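Local coordinates for protein monomethylamine methyltransferase MtmB1 (Methanosarcina barkeri, PDB 1NTH) that catalyses transfer of the methyl group from monomethylamine to the corrinoid cofactor of its partner protein MtmC, a step in methanogenesis from methylamine, at residues A[128-133]-A[145-150]; A[231-234]-A[238-241]; A[298-301]-A[307-310]. All coordinates share one frame; numbering follows the deposited sequence. Where two conformers were deposited one is given.

In the fold
All three contacts belong to one TIM barrel, and each starts at or just after the C-terminal end of a strand of its parallel sheet. Interaction 1 comes first along the chain, joining the loop after strand 125-128 to helix 140-148; interaction 2 follows, from the end of strand 227-231 to the start of helix 240-251; interaction 3 closes the series, from strand 293-300 to helix 309-325. Their centres lie about 26 Å (1 and 2), about 23 Å (1 and 3) and about 21 Å (2 and 3) apart, and none touches another. They are three separate strand-to-helix connections around the barrel of this hexameric enzyme, a dimer of homotrimers.

Interaction 1: residues A[128-133]-A[145-150]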
# COMPACT_ATOMS: atom_id res chain seq x y z
N GLY A 128 25.82 9.26 6.85
CA GLY A 128 26.79 8.55 7.65
C GLY A 128 26.65 7.04 7.66
O GLY A 128 25.55 6.50 7.62
N GLY A 129 27.79 6.37 7.74
CA GLY A 129 27.78 4.92 7.78
C GLY A 129 29.16 4.36 7.57
O GLY A 129 30.12 5.13 7.41
N PRO A 130 29.31 3.02 7.57
CA PRO A 130 30.59 2.35 7.36
C PRO A 130 31.19 2.71 6.01
O PRO A 130 32.36 2.43 5.73
CB PRO A 130 30.23 0.87 7.47
CG PRO A 130 29.09 0.89 8.47
CD PRO A 130 28.27 2.06 7.96
N THR A 131 30.36 3.30 5.15
CA THR A 131 30.81 3.74 3.84
C THR A 131 31.47 2.63 3.03
O THR A 131 32.60 2.77 2.54
CB THR A 131 31.77 4.95 4.02
OG1 THR A 131 31.16 5.90 4.89
CG2 THR A 131 32.05 5.64 2.70
N GLY A 132 30.75 1.51 2.90
CA GLY A 132 31.24 0.39 2.13
C GLY A 132 32.33 -0.45 2.76
O GLY A 132 32.84 -1.38 2.12
N SER A 133 32.69 -0.14 4.00
CA SER A 133 33.73 -0.89 4.70
C SER A 133 33.21 -2.23 5.21
O SER A 133 32.02 -2.38 5.50
CB SER A 133 34.26 -0.06 5.87
OG SER A 133 34.75 1.20 5.41
N MET A 145 23.68 1.19 13.83
CA MET A 145 22.90 1.92 14.82
C MET A 145 23.73 3.08 15.36
O MET A 145 23.18 4.12 15.74
CB MET A 145 22.45 1.01 15.96
CG MET A 145 21.16 1.47 16.63
SD MET A 145 20.64 0.46 18.03
CE MET A 145 20.56 -1.17 17.28
N SER A 146 25.05 2.92 15.41
CA SER A 146 25.90 3.97 15.94
C SER A 146 25.81 5.25 15.10
O SER A 146 26.19 6.32 15.56
CB SER A 146 27.36 3.51 16.06
OG SER A 146 28.02 3.49 14.80
N TYR A 147 25.32 5.12 13.87
CA TYR A 147 25.17 6.29 13.01
C TYR A 147 23.76 6.84 13.13
O TYR A 147 23.56 8.05 13.23
CB TYR A 147 25.45 5.94 11.54
CG TYR A 147 26.86 5.49 11.29
CD1 TYR A 147 27.23 4.16 11.48
CD2 TYR A 147 27.84 6.40 10.87
CE1 TYR A 147 28.54 3.74 11.26
CE2 TYR A 147 29.15 5.99 10.65
CZ TYR A 147 29.49 4.66 10.84
OH TYR A 147 30.77 4.24 10.59
N ALA A 148 22.77 5.94 13.15
CA ALA A 148 21.38 6.35 13.26
C ALA A 148 21.11 7.06 14.58
O ALA A 148 20.25 7.93 14.66
CB ALA A 148 20.45 5.15 13.12
N LEU A 149 21.86 6.68 15.62
CA LEU A 149 21.70 7.30 16.93
C LEU A 149 22.25 8.72 16.99
O LEU A 149 21.97 9.46 17.94
CB LEU A 149 22.38 6.44 18.00
CG LEU A 149 21.67 5.12 18.35
CD1 LEU A 149 22.57 4.25 19.20
CD2 LEU A 149 20.36 5.43 19.07
N GLU A 150 23.03 9.11 15.99
CA GLU A 150 23.60 10.45 15.93
C GLU A 150 22.64 11.40 15.23
O GLU A 150 22.29 11.20 14.07
CB GLU A 150 24.93 10.44 15.16
CG GLU A 150 26.07 9.70 15.83
CD GLU A 150 26.51 10.36 17.13
OE1 GLU A 150 26.42 11.60 17.22
OE2 GLU A 150 26.96 9.64 18.05
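Gly-129 sets its CA over one face of the Tyr-147 ring, and this CH-pi contact dominates the meeting of the loop after strand 125-128 with helix 140-148. Gly-129 CA sits 3.3 Å from the centroid of the Tyr-147 ring and only 11° off the ring normal, so the approach is over the centre of the face. The backbone N of Gly-129 comes over the same face, 3.1 Å from Tyr-147 CD2. The tyrosine side chain leaves its backbone toward the loop, with CG anti to its own carbonyl carbon (chi1 -63°).

Apolar packing extends the contact toward the phenol end. Pro-130 meets the ring obliquely, its CD 3.7 Å from Tyr-147 CE1, while Val-143 and His-144 of helix 140-148 also touch the proline. Thr-378 packs on both Pro-130 and Tyr-147.

The polar bonds lie within the loop itself. Thr-131 OG1 donates to Gly-129 O at 2.8 Å, from above the carbonyl plane and 55° out of it. A type I' turn runs from Pro-130 to Ser-133, and Pro-130 O takes two bonds from the same serine: one from Ser-133 N and one from Ser-133 OG at 2.7 Å, the latter nearly along the C=O axis. Backbone bonds of Gly-128 to Thr-155 and Val-157, and of Gly-129 to Gly-366, tie the base of the loop to neighbouring parts of the barrel.

Chemically, the two segments are joined by a ring face resting on bare backbone. All four touching residues are buried. A CB on Gly-128 would point at the ring and crowd Tyr-147 CD2, whereas one on Gly-129 would run into the following proline ring; the serine and threonine hydroxyls brace the loop from within.

Interaction 2: residues A[231-234]-A[238-241]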
# COMPACT_ATOMS: atom_id res chain seq x y z
N SER A 231 28.57 2.40 -10.23
CA SER A 231 29.94 2.88 -10.23
C SER A 231 30.64 3.00 -11.58
O SER A 231 30.67 2.05 -12.36
CB SER A 231 30.79 1.97 -9.34
OG SER A 231 30.24 1.85 -8.04
N GLN A 232 31.19 4.18 -11.85
CA GLN A 232 31.94 4.39 -13.08
C GLN A 232 33.34 3.87 -12.79
O GLN A 232 33.75 3.79 -11.64
CB GLN A 232 32.03 5.88 -13.43
CG GLN A 232 30.73 6.53 -13.85
CD GLN A 232 30.96 7.93 -14.41
OE1 GLN A 232 31.73 8.10 -15.36
NE2 GLN A 232 30.29 8.92 -13.83
N LEU A 233 34.08 3.53 -13.84
CA LEU A 233 35.44 3.03 -13.66
C LEU A 233 36.46 4.16 -13.90
O LEU A 233 36.07 5.30 -14.17
CB LEU A 233 35.69 1.85 -14.60
CG LEU A 233 34.69 0.70 -14.45
CD1 LEU A 233 35.09 -0.44 -15.37
CD2 LEU A 233 34.67 0.22 -13.00
N ASN A 234 37.74 3.84 -13.80
CA ASN A 234 38.80 4.84 -14.00
C ASN A 234 39.58 4.64 -15.29
O ASN A 234 40.15 3.57 -15.49
CB ASN A 234 39.79 4.78 -12.83
CG ASN A 234 39.13 5.09 -11.50
OD1 ASN A 234 38.32 4.31 -11.00
ND2 ASN A 234 39.48 6.23 -10.92
N ILE A 238 33.56 2.32 -18.32
CA ILE A 238 32.44 1.62 -17.72
C ILE A 238 32.35 0.18 -18.22
O ILE A 238 32.89 -0.15 -19.28
CB ILE A 238 31.10 2.35 -18.04
CG1 ILE A 238 30.00 1.91 -17.07
CG2 ILE A 238 30.67 2.06 -19.46
CD1 ILE A 238 30.24 2.35 -15.65
N ASP A 239 31.68 -0.67 -17.46
CA ASP A 239 31.49 -2.07 -17.82
C ASP A 239 30.00 -2.27 -18.12
O ASP A 239 29.17 -1.48 -17.67
CB ASP A 239 31.93 -2.98 -16.68
CG ASP A 239 31.27 -2.61 -15.36
OD1 ASP A 239 31.43 -1.46 -14.90
OD2 ASP A 239 30.59 -3.48 -14.78
N LEU A 240 29.67 -3.31 -18.87
CA LEU A 240 28.27 -3.56 -19.22
C LEU A 240 27.37 -3.90 -18.03
O LEU A 240 26.17 -3.65 -18.08
CB LEU A 240 28.17 -4.64 -20.30
CG LEU A 240 28.67 -4.19 -21.67
CD1 LEU A 240 28.45 -5.29 -22.70
CD2 LEU A 240 27.94 -2.92 -22.10
N ASP A 241 27.94 -4.48 -16.98
CA ASP A 241 27.14 -4.81 -15.80
C ASP A 241 26.48 -3.53 -15.28
O ASP A 241 25.29 -3.53 -14.94
CB ASP A 241 28.03 -5.41 -14.70
CG ASP A 241 28.03 -6.93 -14.71
OD1 ASP A 241 27.92 -7.52 -15.80
OD2 ASP A 241 28.16 -7.53 -13.62
O HOH W 1 30.70 -0.62 -12.34
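Ile-238, with 68 Å² buried by the contact, reaches the end of strand 227-231 through its terminal methyl. The contact belongs to a beta-to-alpha connection of the TIM barrel, leading from that strand through short strand 237-238 to helix 240-251. Ile-238 CG1 stands anti to the backbone N (chi1 -162°), which carries Ile-238 CD1 to within 3.3 Å of Ser-231 O and 3.7 Å of Gln-232 CA. Its strand pairs with strand 75-77, and Phe-12 and Met-288 pack on the isoleucine.

Leu-233, next with 59 Å², leaves its backbone toward the other segment and lays its branched end beside the chain there: Leu-233 CD1 is 4.0 Å from Ile-238 C. The same methyl lies 3.8 Å from Asp-239 OD1, the two side chains crossing at about a right angle. Replacing this leucine by an alanine is likely to open a gap beside Ile-238 and leave Asp-239 OD1 without the methyl packed near it.

Asp-239, at the N-cap position of helix 240-251, supplies the polar part. A water donates to Asp-239 OD1 at 2.8 Å and to Ser-231 O at 2.7 Å, bridging two oxygens that stand 4.4 Å apart.

The chemistry is thus divided between methyl packing and a water that brings two hydrogens to two acceptors. If Asp-239 is ionised, as is likely, neither oxygen has a proton to offer the other, and that water links strand end to helix start.

Interaction 3: residues A[298-301]-A[307-310]; sequences PVHI and NTRE
His-300, near the end of strand 293-300, meets Thr-308 and Glu-310 at the start of helix 309-325, within a beta-alpha-beta unit of the TIM barrel whose next strand is 330-333. The histidine side chain leaves its backbone toward the helix start, with CG anti to the backbone N (chi1 -163°). The ring also meets Phe-264 edge-to-face, and its ND1 is hydrogen-bonded to the backbone N of Arg-302.

Along 307-310, Asn-307 turns away from the strand, and the contact begins at the next residue. Thr-308, at the N-cap position, meets the histidine with both branches. Its OG1 lies at the ring edge, near the ring plane, 3.6 Å from His-300 CD2, while Thr-308 CG2 packs 3.8 Å from His-300 CB. The two side chains cross at about a right angle, and the threonine N is hydrogen-bonded to Thr-311 OG1 further along the helix.

Arg-309 turns away from the strand and forms salt bridges with Asp-406 and Glu-413, tying the first turn to the region around helix 398-410.

Glu-310 turns back to the histidine. Its chain bends at chi2 (93°), bringing Glu-310 OE1 to the ring edge, 3.7 Å from His-300 CD2, with ring and carboxylate planes 70° apart. One water completes the link: it lies in the ring plane, 2.9 Å from His-300 NE2, and donates to Glu-310 OE2 at 2.6 Å.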
# COMPACT_ATOMS: atom_id res chain seq x y z
N PRO A 298 37.82 11.87 -5.16
CA PRO A 298 39.20 11.87 -5.68
C PRO A 298 40.11 11.19 -4.67
O PRO A 298 40.08 11.50 -3.49
CB PRO A 298 39.52 13.36 -5.81
CG PRO A 298 38.16 14.00 -5.99
CD PRO A 298 37.33 13.25 -4.98
N VAL A 299 40.93 10.25 -5.14
CA VAL A 299 41.81 9.53 -4.24
C VAL A 299 43.28 9.60 -4.67
O VAL A 299 43.58 9.62 -5.86
CB VAL A 299 41.36 8.06 -4.12
CG1 VAL A 299 41.42 7.39 -5.48
CG2 VAL A 299 42.22 7.32 -3.11
N HIS A 300 44.17 9.65 -3.69
CA HIS A 300 45.61 9.73 -3.94
C HIS A 300 46.15 8.36 -4.36
O HIS A 300 45.97 7.38 -3.65
CB HIS A 300 46.32 10.22 -2.68
CG HIS A 300 47.71 10.72 -2.92
ND1 HIS A 300 48.76 9.89 -3.26
CD2 HIS A 300 48.22 11.97 -2.86
CE1 HIS A 300 49.85 10.61 -3.40
NE2 HIS A 300 49.56 11.88 -3.17
N ILE A 301 46.80 8.31 -5.52
CA ILE A 301 47.33 7.05 -6.03
C ILE A 301 48.21 6.30 -5.03
O ILE A 301 48.20 5.07 -4.99
CB ILE A 301 48.12 7.25 -7.34
CG1 ILE A 301 48.45 5.89 -7.96
CG2 ILE A 301 49.39 8.05 -7.07
CD1 ILE A 301 48.99 5.97 -9.37
N ASN A 307 41.46 12.79 1.44
CA ASN A 307 41.72 14.06 2.10
C ASN A 307 43.15 14.57 2.06
O ASN A 307 43.61 15.24 2.99
CB ASN A 307 41.23 14.01 3.55
CG ASN A 307 41.73 12.80 4.30
OD1 ASN A 307 40.98 11.85 4.53
ND2 ASN A 307 43.00 12.82 4.68
N THR A 308 43.88 14.25 1.00
CA THR A 308 45.24 14.75 0.87
C THR A 308 45.07 16.14 0.27
O THR A 308 43.99 16.47 -0.25
CB THR A 308 46.11 13.89 -0.07
OG1 THR A 308 45.62 13.99 -1.41
CG2 THR A 308 46.10 12.44 0.37
N ARG A 309 46.11 16.96 0.33
CA ARG A 309 46.03 18.31 -0.22
C ARG A 309 45.56 18.29 -1.67
O ARG A 309 44.70 19.08 -2.06
CB ARG A 309 47.39 18.99 -0.10
CG ARG A 309 47.43 20.43 -0.60
CD ARG A 309 48.79 21.06 -0.31
NE ARG A 309 49.04 21.18 1.13
CZ ARG A 309 48.67 22.23 1.86
NH1 ARG A 309 48.05 23.26 1.30
NH2 ARG A 309 48.92 22.25 3.17
N GLU A 310 46.12 17.39 -2.47
CA GLU A 310 45.77 17.30 -3.88
C GLU A 310 44.33 16.88 -4.14
O GLU A 310 43.64 17.50 -4.95
CB GLU A 310 46.72 16.35 -4.61
CG GLU A 310 48.17 16.80 -4.57
CD GLU A 310 48.96 16.18 -3.43
OE1 GLU A 310 48.34 15.69 -2.45
OE2 GLU A 310 50.21 16.20 -3.50
O HOH W 2 51.54 14.00 -3.30